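Local coordinates for protein putative carbohydrate-active enzyme (Uncultured organism, PDB 5WH8) that probably hydrolyses O-glycosidic bonds in cellulose, as the family 5 glycoside hydrolase (cellulase) domain of a longer, multi-modular protein, at residues V155-V160 against I180-P185; Y163-I168 against L199-V204. One frame throughout, in Å; residues are numbered along the deposited sequence.

How the contacts relate
Both contacts lie on helix 157-172 of the eight-stranded parallel barrel, on the same side of the chain's centre, with their own centres about 10 Å apart. Along the chain the segments alternate: 155-160, 163-168, 180-185, then 199-204. Contact 1 joins the first turn of the helix to the C-terminal end of strand 180-182 and the residues that follow it; contact 2 joins the next turns to the loop that leads into strand 204-211. The two meet directly, with Cys182 SG 4.0 Å from Leu199 CD1, and Ile180 CD1 packs on Ile168 CG2. One helix thus covers strand 180-182 and the approach to its neighbour in the barrel wall.

Contact 1. Residues V155-V160 against I180-P185; sequences VKWADV and IICGTP. With EDO (1,2-ethanediol), chain H.
Pro185, Trp157 and Val160 bury the most surface here, and the proline ring packs against the start of helix 157-172. Pro185 CG sits 3.4 Å from Trp157 N, close also to Trp157 CA, while Pro185 CB approaches the carbonyl oxygen of Val155. The nearest approaches of the proline are thus to backbone atoms, and those to the indole and to Val160 are longer. Its CD lies 4.0 Å from Trp157 CE3, an oblique approach to the indole.

Trp157 has CG anti to its backbone N (chi1 171°), and the benzene part of the indole reaches the end of strand 180-182. There the ring is met at its edge: Gly183 O, just after the strand, lies in the ring plane, 3.7 Å from Trp157 CZ3, and Cys182 SG, in the strand, makes a sulfur-aromatic contact 80° off the ring normal, 4.1 Å from Trp157 CH2. At the pyrrole side, NE1 is hydrogen-bonded to Asp197 O, which helps to fix the rotation of the indole.

One turn along the helix, Val160 uses both branches. CG1, anti to the backbone N, comes within 3.3 Å of Gly183 O and also touches Cys182 SG; CG2 turns to Pro185 CG. Gly183 O is buried against Trp157 CZ3 and Val160 CG1, and no partner is found for it in the model.

On the exposed side, Lys156 is the N-cap residue, and its N donates to the anti lone pair of Asp159 OD2 over 3.0 Å, tying down the first turn. A molecule of 1,2-ethanediol, probably from the crystallisation liquor, donates to both carboxylate oxygens of Asp159.

This is the packing of a helix start against the end of strand 180-182 and the residues just after it, in the beta-alpha-beta unit 142-145, 157-172, 180-182 of the TIM barrel.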
ATOM      1  N   VAL A 155      14.583   2.626  16.907  1.00 19.01           N
ATOM      2  CA  VAL A 155      14.196   3.279  15.659  1.00 15.22           C
ATOM      3  C   VAL A 155      13.147   4.352  15.923  1.00 15.89           C
ATOM      4  O   VAL A 155      11.965   4.051  16.060  1.00 17.00           O
ATOM      5  CB  VAL A 155      13.670   2.245  14.642  1.00 13.88           C
ATOM      6  CG1 VAL A 155      13.289   2.912  13.336  1.00 14.54           C
ATOM      7  CG2 VAL A 155      14.764   1.204  14.382  1.00 17.40           C
ATOM      8  N   LYS A 156      13.614   5.599  16.012  1.00 13.86           N
ATOM      9  CA  LYS A 156      12.761   6.745  16.306  1.00 12.76           C
ATOM     10  C   LYS A 156      12.393   7.488  15.033  1.00 12.88           C
ATOM     11  O   LYS A 156      12.953   7.233  13.959  1.00 11.74           O
ATOM     12  CB  LYS A 156      13.460   7.713  17.270  1.00 15.94           C
ATOM     13  CG  LYS A 156      14.010   7.093  18.539  1.00 22.26           C
ATOM     14  CD  LYS A 156      12.898   6.496  19.368  1.00 27.67           C
ATOM     15  CE  LYS A 156      13.369   6.084  20.755  1.00 46.58           C
ATOM     16  NZ  LYS A 156      12.380   5.180  21.411  1.00 46.33           N
ATOM     17  N   TRP A 157      11.455   8.423  15.143  1.00 10.86           N
ATOM     18  CA  TRP A 157      11.085   9.218  13.978  1.00 11.52           C
ATOM     19  C   TRP A 157      12.325   9.937  13.383  1.00 13.04           C
ATOM     20  O   TRP A 157      12.489   9.974  12.166  1.00 11.47           O
ATOM     21  CB  TRP A 157       9.955  10.227  14.307  1.00 14.26           C
ATOM     22  CG  TRP A 157       9.728  11.167  13.185  1.00 10.07           C
ATOM     23  CD1 TRP A 157       9.873  12.522  13.215  1.00 11.55           C
ATOM     24  CD2 TRP A 157       9.363  10.834  11.826  1.00 11.18           C
ATOM     25  NE1 TRP A 157       9.626  13.051  11.974  1.00 13.90           N
ATOM     26  CE2 TRP A 157       9.303  12.038  11.105  1.00 11.70           C
ATOM     27  CE3 TRP A 157       9.080   9.635  11.164  1.00 12.19           C
ATOM     28  CZ2 TRP A 157       8.987  12.084   9.738  1.00 11.71           C
ATOM     29  CZ3 TRP A 157       8.754   9.674   9.811  1.00 11.66           C
ATOM     30  CH2 TRP A 157       8.728  10.893   9.106  1.00 11.11           C
ATOM     31  N   ALA A 158      13.226  10.450  14.215  1.00 13.50           N
ATOM     32  CA  ALA A 158      14.458  11.057  13.702  1.00 13.85           C
ATOM     33  C   ALA A 158      15.214  10.144  12.737  1.00 10.65           C
ATOM     34  O   ALA A 158      15.712  10.605  11.711  1.00 13.69           O
ATOM     35  CB  ALA A 158      15.377  11.457  14.857  1.00 19.62           C
ATOM     36  N   ASP A 159      15.275   8.851  13.044  1.00 14.00           N
ATOM     37  CA  ASP A 159      15.963   7.889  12.195  1.00 12.09           C
ATOM     38  C   ASP A 159      15.200   7.617  10.894  1.00 11.56           C
ATOM     39  O   ASP A 159      15.798   7.523   9.804  1.00 11.72           O
ATOM     40  CB  ASP A 159      16.182   6.595  12.959  1.00 13.76           C
ATOM     41  CG  ASP A 159      16.915   6.824  14.260  1.00 17.07           C
ATOM     42  OD1 ASP A 159      18.094   7.241  14.192  1.00 19.30           O
ATOM     43  OD2 ASP A 159      16.302   6.653  15.331  1.00 17.23           O
ATOM     44  N   VAL A 160      13.881   7.489  10.984  1.00 11.10           N
ATOM     45  CA  VAL A 160      13.092   7.315   9.769  1.00 12.08           C
ATOM     46  C   VAL A 160      13.157   8.567   8.879  1.00 12.34           C
ATOM     47  O   VAL A 160      13.213   8.469   7.651  1.00 12.66           O
ATOM     48  CB  VAL A 160      11.602   6.976  10.106  1.00  9.40           C
ATOM     49  CG1 VAL A 160      10.765   6.790   8.838  1.00 11.85           C
ATOM     50  CG2 VAL A 160      11.530   5.726  10.973  1.00 15.38           C
ATOM     51  N   ILE A 180       4.647   9.978  -2.493  1.00 10.64           N
ATOM     52  CA  ILE A 180       5.521   9.144  -1.670  1.00 10.00           C
ATOM     53  C   ILE A 180       4.831   8.938  -0.333  1.00  9.63           C
ATOM     54  O   ILE A 180       4.302   9.896   0.255  1.00 10.45           O
ATOM     55  CB  ILE A 180       6.916   9.792  -1.468  1.00 11.38           C
ATOM     56  CG1 ILE A 180       7.632   9.845  -2.819  1.00 11.76           C
ATOM     57  CG2 ILE A 180       7.744   9.027  -0.447  1.00 14.75           C
ATOM     58  CD1 ILE A 180       8.900  10.672  -2.841  1.00 12.99           C
ATOM     59  N   ILE A 181       4.779   7.683   0.122  1.00  8.46           N
ATOM     60  CA  ILE A 181       4.137   7.327   1.400  1.00  9.75           C
ATOM     61  C   ILE A 181       5.247   6.865   2.332  1.00  9.88           C
ATOM     62  O   ILE A 181       5.968   5.914   2.007  1.00 10.11           O
ATOM     63  CB  ILE A 181       3.079   6.195   1.268  1.00 11.71           C
ATOM     64  CG1 ILE A 181       2.075   6.482   0.151  1.00 11.30           C
ATOM     65  CG2 ILE A 181       2.338   5.987   2.629  1.00 11.34           C
ATOM     66  CD1 ILE A 181       1.154   5.307  -0.218  1.00 12.97           C
ATOM     67  N   CYS A 182       5.376   7.530   3.476  1.00  9.32           N
ATOM     68  CA  CYS A 182       6.486   7.318   4.398  1.00 10.41           C
ATOM     69  C   CYS A 182       6.064   6.612   5.667  1.00 10.90           C
ATOM     70  O   CYS A 182       5.187   7.104   6.383  1.00 10.07           O
ATOM     71  CB  CYS A 182       7.112   8.668   4.777  1.00 13.24           C
ATOM     72  SG  CYS A 182       8.618   8.520   5.818  1.00 12.97           S
ATOM     73  N   GLY A 183       6.704   5.472   5.961  1.00 11.45           N
ATOM     74  CA  GLY A 183       6.431   4.700   7.156  1.00 11.10           C
ATOM     75  C   GLY A 183       6.771   5.464   8.421  1.00  8.73           C
ATOM     76  O   GLY A 183       7.489   6.473   8.371  1.00  9.82           O
ATOM     77  N   THR A 184       6.228   4.995   9.543  1.00 11.06           N
ATOM     78  CA  THR A 184       6.425   5.665  10.829  1.00 10.12           C
ATOM     79  C   THR A 184       6.848   4.637  11.884  1.00  8.65           C
ATOM     80  O   THR A 184       6.758   3.422  11.648  1.00  9.16           O
ATOM     81  CB  THR A 184       5.152   6.437  11.251  1.00 11.01           C
ATOM     82  OG1 THR A 184       4.008   5.574  11.250  1.00 13.13           O
ATOM     83  CG2 THR A 184       4.906   7.624  10.280  1.00 11.63           C
ATOM     84  N   PRO A 185       7.410   5.107  13.014  1.00 11.26           N
ATOM     85  CA  PRO A 185       7.918   4.150  14.014  1.00 10.37           C
ATOM     86  C   PRO A 185       6.852   3.247  14.652  1.00  8.64           C
ATOM     87  O   PRO A 185       5.642   3.475  14.543  1.00 10.03           O
ATOM     88  CB  PRO A 185       8.557   5.064  15.078  1.00 13.01           C
ATOM     89  CG  PRO A 185       8.886   6.326  14.350  1.00 12.26           C
ATOM     90  CD  PRO A 185       7.769   6.503  13.341  1.00 11.15           C
TER
HETATM   91  C1  EDO H 407      18.321   9.115  17.588  1.00 42.54           C
HETATM   92  O1  EDO H 407      17.029   8.595  17.250  1.00 35.80           O
HETATM   93  C2  EDO H 407      19.366   8.010  17.683  1.00 34.38           C
HETATM   94  O2  EDO H 407      19.386   7.187  16.513  1.00 25.90           O

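Contact 2. Residues Y163-I168 against L199-V204; sequences YAEAVI and LSYDNV. With EDO (1,2-ethanediol), chain C.
The ring of Tyr201 carries Ile168 on one face: CG2 stands over its centre in a CH-pi contact, 3.6 Å from the centroid and 6° off the normal. At the ring's edge, near its plane, lies Glu165 CG, 3.9 Å from Tyr201 OH, and that hydroxyl also approaches Glu165 CA on the helix backbone. The carboxylate of Glu165 and the ring are steeply inclined, their planes 77° apart.

Ile168 reaches the ring with both branches. CG2 is anti to the backbone N, whereas CG1 is anti to the carbonyl carbon (chi1 -71°); from CG1 the chain extends to CD1, which touches Tyr201 CD2 at 3.7 Å and Leu199 CD1 at 4.1 Å. Leu199 in turn sets both methyls against Ala164 CB: CD2 at 3.9 Å, CD1 slightly farther, and CD2 also meets Glu165 CG.

At the Glu165 end of this apolar patch, a water molecule donates to Glu165 OE2 and accepts from Ser200 N, bridging helix and loop, and the same carboxylate oxygen forms a salt bridge with Lys161. Arg172 of the same helix, which Tyr201 also touches, donates a hydrogen bond from NH1 to Asp202 O.

The contact thus seats the loop before strand 204-211 on the outer layer of the TIM barrel, against helix 157-172.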
ATOM      1  N   TYR A 163      16.338   8.502   6.904  1.00 11.36           N
ATOM      2  CA  TYR A 163      16.169   7.576   5.783  1.00 12.48           C
ATOM      3  C   TYR A 163      15.414   8.243   4.641  1.00 12.62           C
ATOM      4  O   TYR A 163      15.835   8.179   3.488  1.00 12.67           O
ATOM      5  CB  TYR A 163      15.430   6.300   6.234  1.00 10.29           C
ATOM      6  CG  TYR A 163      14.989   5.389   5.088  1.00 10.81           C
ATOM      7  CD1 TYR A 163      15.883   4.520   4.494  1.00 11.58           C
ATOM      8  CD2 TYR A 163      13.689   5.437   4.585  1.00 11.75           C
ATOM      9  CE1 TYR A 163      15.499   3.696   3.454  1.00 10.03           C
ATOM     10  CE2 TYR A 163      13.294   4.619   3.531  1.00 11.62           C
ATOM     11  CZ  TYR A 163      14.207   3.760   2.970  1.00 10.69           C
ATOM     12  OH  TYR A 163      13.867   2.938   1.916  1.00 11.92           O
ATOM     13  N   ALA A 164      14.285   8.865   4.968  1.00 10.25           N
ATOM     14  CA  ALA A 164      13.447   9.502   3.955  1.00 11.82           C
ATOM     15  C   ALA A 164      14.188  10.648   3.261  1.00 14.45           C
ATOM     16  O   ALA A 164      14.020  10.872   2.063  1.00 13.78           O
ATOM     17  CB  ALA A 164      12.158  10.012   4.581  1.00 14.76           C
ATOM     18  N   GLU A 165      14.994  11.387   4.015  1.00 11.89           N
ATOM     19  CA  GLU A 165      15.738  12.499   3.430  1.00 16.04           C
ATOM     20  C   GLU A 165      16.902  12.005   2.550  1.00 17.16           C
ATOM     21  O   GLU A 165      17.454  12.786   1.760  1.00 15.23           O
ATOM     22  CB  GLU A 165      16.196  13.443   4.552  1.00 14.66           C
ATOM     23  CG  GLU A 165      15.016  14.230   5.128  1.00 14.75           C
ATOM     24  CD  GLU A 165      15.331  15.074   6.348  1.00 21.82           C
ATOM     25  OE1 GLU A 165      16.417  14.921   6.948  1.00 25.17           O
ATOM     26  OE2 GLU A 165      14.455  15.885   6.717  1.00 24.13           O
ATOM     27  N   ALA A 166      17.247  10.719   2.656  1.00 14.13           N
ATOM     28  CA  ALA A 166      18.201  10.067   1.733  1.00 13.46           C
ATOM     29  C   ALA A 166      17.518   9.571   0.454  1.00 19.37           C
ATOM     30  O   ALA A 166      18.034   9.751  -0.658  1.00 19.52           O
ATOM     31  CB  ALA A 166      18.923   8.889   2.438  1.00 15.53           C
ATOM     32  N   VAL A 167      16.360   8.943   0.604  1.00 14.06           N
ATOM     33  CA  VAL A 167      15.671   8.332  -0.535  1.00 11.38           C
ATOM     34  C   VAL A 167      14.816   9.317  -1.356  1.00 11.99           C
ATOM     35  O   VAL A 167      14.753   9.204  -2.579  1.00 13.59           O
ATOM     36  CB  VAL A 167      14.775   7.133  -0.038  1.00 13.79           C
ATOM     37  CG1 VAL A 167      13.843   6.642  -1.114  1.00 24.07           C
ATOM     38  CG2 VAL A 167      15.664   5.982   0.497  1.00 15.80           C
ATOM     39  N   ILE A 168      14.124  10.254  -0.714  1.00 12.86           N
ATOM     40  CA  ILE A 168      13.180  11.095  -1.449  1.00 13.40           C
ATOM     41  C   ILE A 168      13.893  11.957  -2.505  1.00 12.50           C
ATOM     42  O   ILE A 168      13.380  12.091  -3.616  1.00 12.86           O
ATOM     43  CB  ILE A 168      12.325  11.953  -0.493  1.00 14.40           C
ATOM     44  CG1 ILE A 168      11.330  11.021   0.237  1.00 12.72           C
ATOM     45  CG2 ILE A 168      11.572  13.061  -1.255  1.00 15.25           C
ATOM     46  CD1 ILE A 168      10.511  11.708   1.293  1.00 14.58           C
ATOM     47  N   LEU A 199       8.305  15.892   7.381  1.00 15.44           N
ATOM     48  CA  LEU A 199       9.127  16.101   6.181  1.00 14.48           C
ATOM     49  C   LEU A 199       8.744  17.392   5.445  1.00 15.51           C
ATOM     50  O   LEU A 199       7.574  17.788   5.440  1.00 16.17           O
ATOM     51  CB  LEU A 199       8.988  14.906   5.228  1.00 15.35           C
ATOM     52  CG  LEU A 199       9.503  13.581   5.767  1.00 17.21           C
ATOM     53  CD1 LEU A 199       8.896  12.403   4.989  1.00 18.30           C
ATOM     54  CD2 LEU A 199      11.017  13.582   5.655  1.00 18.33           C
ATOM     55  N   SER A 200       9.723  18.053   4.825  1.00 16.14           N
ATOM     56  CA  SER A 200       9.446  19.335   4.142  1.00 17.51           C
ATOM     57  C   SER A 200       9.081  19.222   2.658  1.00 29.21           C
ATOM     58  O   SER A 200       8.928  20.231   1.970  1.00 40.09           O
ATOM     59  CB  SER A 200      10.654  20.274   4.280  1.00 20.87           C
ATOM     60  OG  SER A 200      10.841  20.595   5.643  1.00 29.66           O
ATOM     61  N   TYR A 201       8.920  18.003   2.165  1.00 19.40           N
ATOM     62  CA  TYR A 201       8.631  17.770   0.754  1.00 14.08           C
ATOM     63  C   TYR A 201       7.132  17.833   0.471  1.00 18.00           C
ATOM     64  O   TYR A 201       6.329  17.533   1.351  1.00 18.65           O
ATOM     65  CB  TYR A 201       9.157  16.393   0.326  1.00 16.69           C
ATOM     66  CG  TYR A 201      10.617  16.160   0.620  1.00 17.14           C
ATOM     67  CD1 TYR A 201      11.603  16.714  -0.178  1.00 21.06           C
ATOM     68  CD2 TYR A 201      11.010  15.374   1.698  1.00 22.42           C
ATOM     69  CE1 TYR A 201      12.949  16.496   0.095  1.00 27.73           C
ATOM     70  CE2 TYR A 201      12.334  15.147   1.970  1.00 24.58           C
ATOM     71  CZ  TYR A 201      13.305  15.719   1.177  1.00 26.03           C
ATOM     72  OH  TYR A 201      14.634  15.481   1.473  1.00 26.86           O
ATOM     73  N   ASP A 202       6.767  18.189  -0.762  1.00 17.64           N
ATOM     74  CA  ASP A 202       5.380  18.128  -1.235  1.00 18.69           C
ATOM     75  C   ASP A 202       4.938  16.688  -1.562  1.00 14.53           C
ATOM     76  O   ASP A 202       5.773  15.816  -1.830  1.00 14.90           O
ATOM     77  CB  ASP A 202       5.191  18.975  -2.509  1.00 24.92           C
ATOM     78  CG  ASP A 202       5.500  20.446  -2.310  1.00 41.51           C
ATOM     79  OD1 ASP A 202       5.201  20.995  -1.226  1.00 33.79           O
ATOM     80  OD2 ASP A 202       6.024  21.061  -3.270  1.00 40.85           O
ATOM     81  N   ASN A 203       3.622  16.479  -1.616  1.00 15.27           N
ATOM     82  CA  ASN A 203       3.023  15.206  -2.061  1.00 12.77           C
ATOM     83  C   ASN A 203       3.578  14.034  -1.260  1.00 11.86           C
ATOM     84  O   ASN A 203       3.987  13.014  -1.820  1.00 13.85           O
ATOM     85  CB  ASN A 203       3.234  14.993  -3.568  1.00 14.84           C
ATOM     86  CG  ASN A 203       2.273  15.789  -4.401  1.00 26.42           C
ATOM     87  OD1 ASN A 203       1.126  16.005  -4.010  1.00 23.27           O
ATOM     88  ND2 ASN A 203       2.741  16.266  -5.547  1.00 24.82           N
ATOM     89  N   VAL A 204       3.563  14.191   0.060  1.00 10.66           N
ATOM     90  CA  VAL A 204       3.952  13.124   0.983  1.00 12.03           C
ATOM     91  C   VAL A 204       2.781  12.767   1.898  1.00 12.79           C
ATOM     92  O   VAL A 204       2.089  13.642   2.440  1.00 13.91           O
ATOM     93  CB  VAL A 204       5.189  13.516   1.844  1.00 12.61           C
ATOM     94  CG1 VAL A 204       5.488  12.468   2.914  1.00 16.79           C
ATOM     95  CG2 VAL A 204       6.404  13.714   0.952  1.00 14.34           C
TER
HETATM   96  C1  EDO C 402       0.464  17.043   4.490  1.00 21.23           C
HETATM   97  O1  EDO C 402       0.182  17.053   3.085  1.00 25.33           O
HETATM   98  C2  EDO C 402       1.568  16.032   4.759  1.00 21.83           C
HETATM   99  O2  EDO C 402       1.025  14.704   4.785  1.00 13.37           O
HETATM  100  O   HOH W   1      12.492  17.326   5.487  1.00 27.74           O